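Local coordinates for protein salivary cystatin-L (Ixodes scapularis, PDB 4ZM8) that inhibits host cysteine proteases such as cathepsins L and S, suppressing host immune responses so that the tick can feed, at the interface of chains A and B. Coordinates in Å, arbitrary orientation; residue numbers count along the deposited sequence, not the author numbering. Chains: chain A/B, Putative secreted cystatin.

Contact 1: the interface of chains A and B. Residues chain A 70, 72; chain B 31-32, 38-40.
Between A:Leu72 and B:Thr38 the backbones join through a well-formed hydrogen bond, A:Leu72 N to the carbonyl O of B:Thr38 at 3.0 Å, with the donor tilted 30° from the carbonyl plane; a weak bond from B:Phe40 N reaches A:Cys70 O at 3.1 Å. The side chain of A:Leu72 does most of the apolar work. Its CG turns away from its own carbonyl carbon (chi1 -72°), and the CD2 branch lies over one face of the B:Phe40 ring, 3.9 Å from the centroid and offset toward the rim. The same methyl also meets B:Ala32 CA at 3.6 Å, roughly at right angles to the ring contact, filling the corner between ring and end of helix 17-31. The CD1 branch runs past the backbone of B:Thr38. Further along the B:Phe40 ring, CE2 packs against A:Leu72 CA at 3.7 Å, while CD2 sits near A:Cys70 CB at 4.1 Å. Within chain B, the hydroxyl OG1 of B:Thr38 shares a hydrogen bond of 3.1 Å with ND1 of B:His39, which helps to fix the turn of the imidazole; the edge of that ring faces the backbone N of A:Cys70. A:Cys70, a residue of the Cys70-Cys81 disulfide, and A:Leu72 belong to the stretch that follows the long strand 45-68, and they border strand 39-43 and the helix end of the partner chain.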
loop_
_atom_site.group_PDB
_atom_site.type_symbol
_atom_site.label_atom_id
_atom_site.label_comp_id
_atom_site.label_asym_id
_atom_site.label_seq_id
_atom_site.Cartn_x
_atom_site.Cartn_y
_atom_site.Cartn_z
ATOM N N CYS A 70 -26.748 16.813 -3.549
ATOM C CA CYS A 70 -25.739 17.864 -3.666
ATOM C C CYS A 70 -24.845 17.836 -4.915
ATOM O O CYS A 70 -24.361 16.784 -5.338
ATOM C CB CYS A 70 -24.842 17.832 -2.437
ATOM S SG CYS A 70 -25.733 17.962 -0.891
ATOM N N LEU A 72 -21.366 18.642 -7.008
ATOM C CA LEU A 72 -19.946 18.518 -6.709
ATOM C C LEU A 72 -19.288 19.868 -6.464
ATOM O O LEU A 72 -18.314 19.999 -5.720
ATOM C CB LEU A 72 -19.221 17.897 -7.895
ATOM C CG LEU A 72 -19.491 16.408 -8.118
ATOM C CD1 LEU A 72 -18.919 15.962 -9.430
ATOM C CD2 LEU A 72 -18.885 15.637 -6.989
ATOM N N SER B 31 -16.281 9.803 -5.138
ATOM C CA SER B 31 -17.193 10.127 -6.231
ATOM C C SER B 31 -17.020 11.574 -6.717
ATOM O O SER B 31 -17.479 11.939 -7.807
ATOM C CB SER B 31 -18.635 9.878 -5.797
ATOM O OG SER B 31 -18.956 10.651 -4.659
ATOM N N ALA B 32 -16.357 12.382 -5.904
ATOM C CA ALA B 32 -15.968 13.721 -6.303
ATOM C C ALA B 32 -14.716 13.725 -7.193
ATOM O O ALA B 32 -14.010 14.724 -7.266
ATOM C CB ALA B 32 -15.737 14.574 -5.075
ATOM N N THR B 38 -21.896 14.879 -11.795
ATOM C CA THR B 38 -22.461 16.190 -11.475
ATOM C C THR B 38 -22.756 16.300 -9.972
ATOM O O THR B 38 -22.674 17.377 -9.392
ATOM C CB THR B 38 -23.765 16.477 -12.283
ATOM O OG1 THR B 38 -24.672 15.365 -12.179
ATOM C CG2 THR B 38 -23.459 16.738 -13.759
ATOM N N HIS B 39 -23.081 15.174 -9.344
ATOM C CA HIS B 39 -23.388 15.129 -7.917
ATOM C C HIS B 39 -22.440 14.228 -7.127
ATOM O O HIS B 39 -21.942 13.229 -7.649
ATOM C CB HIS B 39 -24.822 14.627 -7.690
ATOM C CG HIS B 39 -25.880 15.558 -8.184
ATOM N ND1 HIS B 39 -26.168 15.713 -9.521
ATOM C CD2 HIS B 39 -26.711 16.396 -7.518
ATOM C CE1 HIS B 39 -27.136 16.602 -9.657
ATOM N NE2 HIS B 39 -27.485 17.030 -8.458
ATOM N N PHE B 40 -22.223 14.575 -5.861
ATOM C CA PHE B 40 -21.703 13.620 -4.898
ATOM C C PHE B 40 -22.577 12.358 -4.824
ATOM O O PHE B 40 -23.810 12.430 -4.891
ATOM C CB PHE B 40 -21.626 14.224 -3.500
ATOM C CG PHE B 40 -20.622 15.311 -3.362
ATOM C CD1 PHE B 40 -19.270 15.018 -3.303
ATOM C CD2 PHE B 40 -21.030 16.639 -3.242
ATOM C CE1 PHE B 40 -18.343 16.025 -3.163
ATOM C CE2 PHE B 40 -20.098 17.658 -3.098
ATOM C CZ PHE B 40 -18.756 17.348 -3.053
#

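Contact 2: the interface of chains A and B. Residues chain A 64-66, 89; chain B 42-45.
A:Lys64 and A:Ala66 pair with B:Thr42 to B:Glu45 as neighbouring antiparallel strands of a cystatin beta-sheet, here completed by two chains. The tight part is the backbone ladder. A:Lys64 N gives a bond to B:Glu45 O at 2.7 Å. The carbonyl O of A:Lys64 accepts B:Ala44 N, also at 2.7 Å, and a weaker, longer bond from B:Glu45 N, so two consecutive amides converge on one oxygen, as in a classic beta-bulge, at the break between strands 39-43 and 45-68. Farther along, A:Ala66 and B:Thr42 exchange a reciprocal pair, A:Ala66 N to B:Thr42 O at 3.1 Å and B:Thr42 N to A:Ala66 O at 2.8 Å. The B:Ala44 methyl packs closely on this frame: CB meets A:Lys64 CB at 3.7 Å and lies over one face of the A:His89 ring, 4.0 Å from its centroid and toward the rim near CD2 and NE2. A looser fringe is formed by A:Lys64 and B:Glu45, whose side chains run side by side in the same direction, touching through their aliphatic roots, CB to CB at 3.8 Å. The lysine bends at chi2 (-69°) and again at chi4, whereas the glutamate is extended beyond CG. A:Lys64 NZ and the carboxylate OE2 of B:Glu45 stay 4.3 Å apart, too far for a direct salt bridge, though opposite charges probably give mild attraction.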
loop_
_atom_site.group_PDB
_atom_site.type_symbol
_atom_site.label_atom_id
_atom_site.label_comp_id
_atom_site.label_asym_id
_atom_site.label_seq_id
_atom_site.Cartn_x
_atom_site.Cartn_y
_atom_site.Cartn_z
ATOM N N LYS A 64 -24.100 0.350 0.217
ATOM C CA LYS A 64 -25.108 0.730 -0.762
ATOM C C LYS A 64 -24.890 2.206 -1.089
ATOM O O LYS A 64 -24.905 3.050 -0.197
ATOM C CB LYS A 64 -26.523 0.497 -0.226
ATOM C CG LYS A 64 -26.916 -0.950 -0.062
ATOM C CD LYS A 64 -27.073 -1.625 -1.408
ATOM C CE LYS A 64 -27.395 -3.102 -1.235
ATOM N NZ LYS A 64 -28.463 -3.328 -0.202
ATOM N N VAL A 65 -24.677 2.510 -2.361
ATOM C CA VAL A 65 -24.349 3.864 -2.782
ATOM C C VAL A 65 -25.462 4.453 -3.660
ATOM O O VAL A 65 -26.086 3.744 -4.442
ATOM C CB VAL A 65 -22.991 3.859 -3.520
ATOM C CG1 VAL A 65 -22.640 5.223 -4.057
ATOM C CG2 VAL A 65 -21.920 3.402 -2.575
ATOM N N ALA A 66 -25.726 5.746 -3.511
ATOM C CA ALA A 66 -26.755 6.425 -4.301
ATOM C C ALA A 66 -26.401 7.894 -4.571
ATOM O O ALA A 66 -25.806 8.564 -3.711
ATOM C CB ALA A 66 -28.094 6.329 -3.598
ATOM N N HIS A 89 -29.492 2.177 -6.279
ATOM C CA HIS A 89 -28.457 1.841 -5.309
ATOM C C HIS A 89 -27.429 0.891 -5.939
ATOM O O HIS A 89 -27.799 0.008 -6.716
ATOM C CB HIS A 89 -29.074 1.191 -4.065
ATOM C CG HIS A 89 -30.044 2.068 -3.318
ATOM N ND1 HIS A 89 -30.362 3.351 -3.709
ATOM C CD2 HIS A 89 -30.750 1.840 -2.185
ATOM C CE1 HIS A 89 -31.218 3.873 -2.849
ATOM N NE2 HIS A 89 -31.468 2.976 -1.915
ATOM N N THR B 42 -23.604 9.258 -2.165
ATOM C CA THR B 42 -23.679 9.168 -0.720
ATOM C C THR B 42 -23.967 7.757 -0.271
ATOM O O THR B 42 -24.077 6.842 -1.082
ATOM C CB THR B 42 -24.752 10.097 -0.130
ATOM O OG1 THR B 42 -24.604 10.169 1.300
ATOM C CG2 THR B 42 -26.144 9.585 -0.472
ATOM N N VAL B 43 -24.056 7.597 1.042
ATOM C CA VAL B 43 -24.331 6.317 1.654
ATOM C C VAL B 43 -25.833 6.042 1.730
ATOM O O VAL B 43 -26.591 6.830 2.306
ATOM C CB VAL B 43 -23.738 6.255 3.061
ATOM C CG1 VAL B 43 -24.113 4.946 3.733
ATOM C CG2 VAL B 43 -22.230 6.440 2.999
ATOM N N ALA B 44 -26.263 4.933 1.134
ATOM C CA ALA B 44 -27.631 4.463 1.302
ATOM C C ALA B 44 -27.649 3.525 2.478
ATOM O O ALA B 44 -28.639 3.452 3.211
ATOM C CB ALA B 44 -28.143 3.762 0.056
ATOM N N GLU B 45 -26.537 2.817 2.665
ATOM C CA GLU B 45 -26.449 1.804 3.710
ATOM C C GLU B 45 -25.053 1.226 3.876
ATOM O O GLU B 45 -24.405 0.836 2.899
ATOM C CB GLU B 45 -27.433 0.653 3.423
ATOM C CG GLU B 45 -27.245 -0.564 4.309
ATOM C CD GLU B 45 -28.537 -1.307 4.531
ATOM O OE1 GLU B 45 -29.417 -0.766 5.262
ATOM O OE2 GLU B 45 -28.667 -2.426 3.964
#

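Centres of contact 1 and contact 2 lie about 13 Å apart: chain B strand 39-43 runs through both, while chain A supplies the end of strand 45-68 in contact 2 and the loop beyond it in contact 1. Strand 45-68 carries each chain across to its partner, as in domain-swapped cystatins, and two-fold symmetry repeats both contacts. Contact 1 lies about 33 Å from B:Gly5 and contact 2 about 34 Å from A:Gly5, so neither covers the probable reactive-site glycine named with it. The protein is monomeric; dimers form in vitro, probably not in vivo, and are predicted inactive because dimerization disrupts protease binding, likely through this continuous strand.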